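Local structure of Tox3 (Phaeosphaeria nodorum, 6WES) at residues I33-V47 with L104-Y116. The protein is a secreted necrotrophic effector toxin of a fungal wheat pathogen, here its C-terminal part, probably the mature toxin left after pro-domain removal, and probably recognised through host Snn3. Sequence-based numbering, arbitrary orientation.
Sequences IPFETDDGPNQVLRV and LGFDRTRMHNNIY
Arg108 reaches across to the turn Gly40-Gln43 and ties two of its carbonyls together. Its CB, CG and CD run alongside Pro41 O (CG at 3.5 Å); NE donates a hydrogen bond to Ala70 O. NH1 bonds Pro41 O (2.8 Å), in the guanidinium plane, and Gln43 O (2.8 Å), tilted from it. NH2 adds a weak bond to Gln43 O and passes Leu45 CD1. Together with that of NE, these bonds hold the guanidinium's rotation. The contact lies at one end of the elongated beta barrel, where the loop joining strands 23-36 and 45-53 meets the segment after strand 92-105. CG of Phe35 lies anti to the backbone N (chi1 179°), carrying the ring to the backbone of Met111-Asn114, where it is sandwiched: Asn114 CA makes a CH-pi contact over the centre of one face, 3.5 Å from the centroid, while Gln43 NE2 lies above the opposite face, nearer the rim. Gln43 OE1 accepts from Glu36 N, and NE2 donates to Glu36 O and Gly40 O. Met111 O sits at the ring edge, 3.2 Å from Phe35 CZ. Leu45 CD1 packs over a face of Phe106, and Val47 CG2 meets Leu104 CD2 tip to tip at 3.9 Å.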
loop_
_atom_site.group_PDB
_atom_site.type_symbol
_atom_site.label_atom_id
_atom_site.label_comp_id
_atom_site.label_asym_id
_atom_site.label_seq_id
_atom_site.Cartn_x
_atom_site.Cartn_y
_atom_site.Cartn_z
ATOM N N ILE A 33 -14.236 7.697 -1.915
ATOM C CA ILE A 33 -15.400 6.826 -2.105
ATOM C C ILE A 33 -16.663 7.666 -2.253
ATOM O O ILE A 33 -17.261 8.050 -1.239
ATOM C CB ILE A 33 -15.584 5.847 -0.932
ATOM C CG1 ILE A 33 -14.258 5.186 -0.536
ATOM C CG2 ILE A 33 -16.636 4.814 -1.329
ATOM C CD1 ILE A 33 -13.705 5.740 0.718
ATOM N N PRO A 34 -17.097 7.975 -3.467
ATOM C CA PRO A 34 -18.359 8.693 -3.652
ATOM C C PRO A 34 -19.535 7.812 -3.260
ATOM O O PRO A 34 -19.474 6.580 -3.328
ATOM C CB PRO A 34 -18.401 8.960 -5.165
ATOM C CG PRO A 34 -17.027 8.600 -5.709
ATOM C CD PRO A 34 -16.408 7.681 -4.731
ATOM N N PHE A 35 -20.633 8.450 -2.864
ATOM C CA PHE A 35 -21.823 7.695 -2.495
ATOM C C PHE A 35 -23.021 8.444 -3.058
ATOM O O PHE A 35 -23.213 9.632 -2.767
ATOM C CB PHE A 35 -21.916 7.568 -0.962
ATOM C CG PHE A 35 -23.127 6.820 -0.451
ATOM C CD1 PHE A 35 -23.052 5.489 -0.125
ATOM C CD2 PHE A 35 -24.316 7.491 -0.229
ATOM C CE1 PHE A 35 -24.172 4.801 0.367
ATOM C CE2 PHE A 35 -25.449 6.816 0.248
ATOM C CZ PHE A 35 -25.367 5.476 0.557
ATOM N N GLU A 36 -23.853 7.757 -3.831
ATOM C CA GLU A 36 -25.056 8.376 -4.381
ATOM C C GLU A 36 -26.190 8.246 -3.374
ATOM O O GLU A 36 -26.645 7.131 -3.081
ATOM C CB GLU A 36 -25.418 7.710 -5.710
ATOM C CG GLU A 36 -26.798 8.091 -6.268
ATOM C CD GLU A 36 -27.016 9.595 -6.406
ATOM O OE1 GLU A 36 -26.375 10.193 -7.307
ATOM O OE2 GLU A 36 -27.840 10.153 -5.668
ATOM N N THR A 37 -26.669 9.388 -2.859
ATOM C CA THR A 37 -27.665 9.330 -1.796
ATOM C C THR A 37 -28.991 8.752 -2.260
ATOM O O THR A 37 -29.788 8.335 -1.406
ATOM C CB THR A 37 -27.881 10.691 -1.118
ATOM O OG1 THR A 37 -28.400 11.618 -2.072
ATOM C CG2 THR A 37 -26.579 11.244 -0.579
ATOM N N ASP A 38 -29.243 8.690 -3.568
ATOM C CA ASP A 38 -30.492 8.095 -4.048
ATOM C C ASP A 38 -30.441 6.568 -4.129
ATOM O O ASP A 38 -31.498 5.946 -4.292
ATOM C CB ASP A 38 -30.858 8.634 -5.444
ATOM C CG ASP A 38 -31.140 10.147 -5.473
ATOM O OD1 ASP A 38 -31.440 10.758 -4.423
ATOM O OD2 ASP A 38 -31.086 10.730 -6.587
ATOM N N ASP A 39 -29.261 5.938 -4.031
ATOM C CA ASP A 39 -29.091 4.549 -4.465
ATOM C C ASP A 39 -28.981 3.510 -3.349
ATOM O O ASP A 39 -28.862 2.316 -3.644
ATOM C CB ASP A 39 -27.892 4.420 -5.402
ATOM C CG ASP A 39 -28.157 5.005 -6.787
ATOM O OD1 ASP A 39 -29.247 5.580 -7.007
ATOM O OD2 ASP A 39 -27.257 4.899 -7.650
ATOM N N GLY A 40 -28.977 3.909 -2.096
ATOM C CA GLY A 40 -29.158 2.940 -1.033
ATOM C C GLY A 40 -27.897 2.222 -0.591
ATOM O O GLY A 40 -26.806 2.384 -1.149
ATOM N N PRO A 41 -28.046 1.381 0.428
ATOM C CA PRO A 41 -26.873 0.825 1.111
ATOM C C PRO A 41 -26.152 -0.251 0.324
ATOM O O PRO A 41 -25.005 -0.559 0.666
ATOM C CB PRO A 41 -27.476 0.240 2.395
ATOM C CG PRO A 41 -28.898 -0.075 2.026
ATOM C CD PRO A 41 -29.319 0.994 1.076
ATOM N N ASN A 42 -26.786 -0.848 -0.684
ATOM C CA ASN A 42 -26.209 -1.934 -1.460
ATOM C C ASN A 42 -25.731 -1.458 -2.828
ATOM O O ASN A 42 -25.533 -2.269 -3.743
ATOM C CB ASN A 42 -27.211 -3.095 -1.555
ATOM C CG ASN A 42 -27.793 -3.477 -0.178
ATOM O OD1 ASN A 42 -27.048 -3.796 0.740
ATOM N ND2 ASN A 42 -29.115 -3.421 -0.037
ATOM N N GLN A 43 -25.527 -0.156 -2.988
ATOM C CA GLN A 43 -25.072 0.358 -4.266
ATOM C C GLN A 43 -23.631 -0.048 -4.556
ATOM O O GLN A 43 -22.800 -0.211 -3.659
ATOM C CB GLN A 43 -25.181 1.878 -4.312
ATOM C CG GLN A 43 -24.249 2.628 -3.368
ATOM C CD GLN A 43 -24.525 4.124 -3.400
ATOM O OE1 GLN A 43 -23.823 4.893 -4.073
ATOM N NE2 GLN A 43 -25.560 4.540 -2.686
ATOM N N VAL A 44 -23.350 -0.229 -5.844
ATOM C CA VAL A 44 -21.977 -0.422 -6.285
ATOM C C VAL A 44 -21.208 0.847 -5.967
ATOM O O VAL A 44 -21.734 1.955 -6.123
ATOM C CB VAL A 44 -21.995 -0.689 -7.802
ATOM C CG1 VAL A 44 -20.630 -0.617 -8.384
ATOM C CG2 VAL A 44 -22.644 -2.034 -8.129
ATOM N N LEU A 45 -19.967 0.708 -5.491
ATOM C CA LEU A 45 -19.142 1.849 -5.103
ATOM C C LEU A 45 -17.923 1.907 -5.998
ATOM O O LEU A 45 -17.376 0.867 -6.364
ATOM C CB LEU A 45 -18.667 1.739 -3.643
ATOM C CG LEU A 45 -19.794 1.726 -2.616
ATOM C CD1 LEU A 45 -19.200 1.384 -1.248
ATOM C CD2 LEU A 45 -20.470 3.088 -2.579
ATOM N N ARG A 46 -17.498 3.104 -6.353
ATOM C CA ARG A 46 -16.316 3.307 -7.182
ATOM C C ARG A 46 -15.244 3.937 -6.300
ATOM O O ARG A 46 -15.290 5.142 -6.019
ATOM C CB ARG A 46 -16.668 4.193 -8.371
ATOM C CG ARG A 46 -17.570 3.483 -9.358
ATOM C CD ARG A 46 -17.995 4.393 -10.496
ATOM N NE ARG A 46 -19.020 3.753 -11.322
ATOM C CZ ARG A 46 -20.322 3.786 -11.050
ATOM N NH1 ARG A 46 -20.764 4.433 -9.974
ATOM N NH2 ARG A 46 -21.185 3.174 -11.852
ATOM N N VAL A 47 -14.274 3.121 -5.879
ATOM C CA VAL A 47 -13.197 3.540 -4.988
ATOM C C VAL A 47 -11.996 3.961 -5.826
ATOM O O VAL A 47 -11.607 3.253 -6.767
ATOM C CB VAL A 47 -12.825 2.394 -4.028
ATOM C CG1 VAL A 47 -11.616 2.745 -3.194
ATOM C CG2 VAL A 47 -14.011 2.042 -3.120
ATOM N N LEU A 104 -10.063 -1.784 2.617
ATOM C CA LEU A 104 -11.139 -0.896 3.022
ATOM C C LEU A 104 -12.339 -1.781 3.330
ATOM O O LEU A 104 -12.794 -2.525 2.451
ATOM C CB LEU A 104 -11.428 0.028 1.837
ATOM C CG LEU A 104 -12.458 1.127 1.903
ATOM C CD1 LEU A 104 -12.095 2.155 2.941
ATOM C CD2 LEU A 104 -12.554 1.752 0.522
ATOM N N GLY A 105 -12.854 -1.704 4.556
ATOM C CA GLY A 105 -13.993 -2.505 4.986
ATOM C C GLY A 105 -15.234 -1.641 5.125
ATOM O O GLY A 105 -15.158 -0.520 5.633
ATOM N N PHE A 106 -16.380 -2.187 4.716
ATOM C CA PHE A 106 -17.664 -1.499 4.801
ATOM C C PHE A 106 -18.631 -2.242 5.716
ATOM O O PHE A 106 -18.567 -3.470 5.874
ATOM C CB PHE A 106 -18.329 -1.413 3.422
ATOM C CG PHE A 106 -17.524 -0.634 2.419
ATOM C CD1 PHE A 106 -17.611 0.751 2.380
ATOM C CD2 PHE A 106 -16.668 -1.272 1.539
ATOM C CE1 PHE A 106 -16.869 1.488 1.494
ATOM C CE2 PHE A 106 -15.930 -0.521 0.607
ATOM C CZ PHE A 106 -16.019 0.859 0.602
ATOM N N ASP A 107 -19.544 -1.483 6.309
ATOM C CA ASP A 107 -20.700 -2.044 7.012
ATOM C C ASP A 107 -21.949 -1.565 6.275
ATOM O O ASP A 107 -22.492 -0.494 6.572
ATOM C CB ASP A 107 -20.743 -1.641 8.477
ATOM C CG ASP A 107 -21.951 -2.211 9.213
ATOM O OD1 ASP A 107 -22.840 -2.817 8.581
ATOM O OD2 ASP A 107 -21.987 -2.063 10.448
ATOM N N ARG A 108 -22.418 -2.386 5.324
ATOM C CA ARG A 108 -23.532 -1.965 4.483
ATOM C C ARG A 108 -24.852 -1.948 5.236
ATOM O O ARG A 108 -25.809 -1.342 4.749
ATOM C CB ARG A 108 -23.628 -2.777 3.194
ATOM C CG ARG A 108 -22.505 -2.459 2.188
ATOM C CD ARG A 108 -22.719 -3.236 0.939
ATOM N NE ARG A 108 -21.755 -3.029 -0.137
ATOM C CZ ARG A 108 -21.836 -2.076 -1.059
ATOM N NH1 ARG A 108 -22.781 -1.154 -0.982
ATOM N NH2 ARG A 108 -20.956 -2.021 -2.064
ATOM N N THR A 109 -24.931 -2.574 6.416
ATOM C CA THR A 109 -26.150 -2.449 7.222
ATOM C C THR A 109 -26.373 -1.039 7.745
ATOM O O THR A 109 -27.490 -0.730 8.188
ATOM C CB THR A 109 -26.187 -3.435 8.403
ATOM O OG1 THR A 109 -25.324 -2.987 9.455
ATOM C CG2 THR A 109 -25.806 -4.845 7.970
ATOM N N ARG A 110 -25.356 -0.182 7.682
ATOM C CA ARG A 110 -25.415 1.174 8.213
ATOM C C ARG A 110 -25.207 2.208 7.117
ATOM O O ARG A 110 -24.839 3.351 7.402
ATOM C CB ARG A 110 -24.394 1.362 9.336
ATOM C CG ARG A 110 -24.734 0.527 10.557
ATOM C CD ARG A 110 -23.728 0.800 11.693
ATOM N NE ARG A 110 -24.032 0.011 12.895
ATOM C CZ ARG A 110 -24.932 0.337 13.817
ATOM N NH1 ARG A 110 -25.652 1.447 13.711
ATOM N NH2 ARG A 110 -25.117 -0.471 14.859
ATOM N N MET A 111 -25.466 1.840 5.868
ATOM C CA MET A 111 -25.130 2.684 4.727
ATOM C C MET A 111 -26.363 3.259 4.025
ATOM O O MET A 111 -26.374 3.451 2.806
ATOM C CB MET A 111 -24.190 1.950 3.766
ATOM C CG MET A 111 -22.774 1.978 4.301
ATOM S SD MET A 111 -21.542 1.129 3.303
ATOM C CE MET A 111 -21.937 1.714 1.662
ATOM N N HIS A 112 -27.421 3.580 4.776
ATOM C CA HIS A 112 -28.602 4.133 4.130
ATOM C C HIS A 112 -28.389 5.573 3.672
ATOM O O HIS A 112 -29.013 5.997 2.688
ATOM C CB HIS A 112 -29.816 3.977 5.049
ATOM C CG HIS A 112 -30.224 2.546 5.229
ATOM N ND1 HIS A 112 -29.687 1.735 6.206
ATOM C CD2 HIS A 112 -31.064 1.765 4.511
ATOM C CE1 HIS A 112 -30.203 0.524 6.105
ATOM N NE2 HIS A 112 -31.041 0.516 5.084
ATOM N N ASN A 113 -27.501 6.323 4.334
ATOM C CA ASN A 113 -27.322 7.747 4.075
ATOM C C ASN A 113 -25.968 8.094 3.489
ATOM O O ASN A 113 -25.839 9.147 2.854
ATOM C CB ASN A 113 -27.461 8.552 5.376
ATOM C CG ASN A 113 -28.787 8.323 6.064
ATOM O OD1 ASN A 113 -29.827 8.347 5.427
ATOM N ND2 ASN A 113 -28.748 8.082 7.374
ATOM N N ASN A 114 -24.964 7.259 3.709
ATOM C CA ASN A 114 -23.599 7.515 3.258
ATOM C C ASN A 114 -22.824 6.224 3.509
ATOM O O ASN A 114 -23.377 5.232 4.004
ATOM C CB ASN A 114 -22.990 8.694 4.031
ATOM C CG ASN A 114 -21.830 9.355 3.308
ATOM O OD1 ASN A 114 -21.353 8.876 2.294
ATOM N ND2 ASN A 114 -21.382 10.484 3.837
ATOM N N ILE A 115 -21.539 6.236 3.163
ATOM C CA ILE A 115 -20.672 5.091 3.482
ATOM C C ILE A 115 -20.600 4.895 4.996
ATOM O O ILE A 115 -20.903 5.788 5.796
ATOM C CB ILE A 115 -19.260 5.269 2.908
ATOM C CG1 ILE A 115 -18.527 6.427 3.586
ATOM C CG2 ILE A 115 -19.324 5.404 1.367
ATOM C CD1 ILE A 115 -17.019 6.394 3.301
ATOM N N TYR A 116 -20.137 3.714 5.386
ATOM C CA TYR A 116 -19.869 3.437 6.799
ATOM C C TYR A 116 -18.759 2.406 6.786
ATOM O O TYR A 116 -18.910 1.363 6.139
ATOM C CB TYR A 116 -21.100 2.860 7.498
ATOM C CG TYR A 116 -21.067 2.935 9.003
ATOM C CD1 TYR A 116 -21.841 3.865 9.679
ATOM C CD2 TYR A 116 -20.251 2.083 9.732
ATOM C CE1 TYR A 116 -21.843 3.944 11.066
ATOM C CE2 TYR A 116 -20.241 2.155 11.145
ATOM C CZ TYR A 116 -21.022 3.099 11.776
ATOM O OH TYR A 116 -21.037 3.175 13.155
#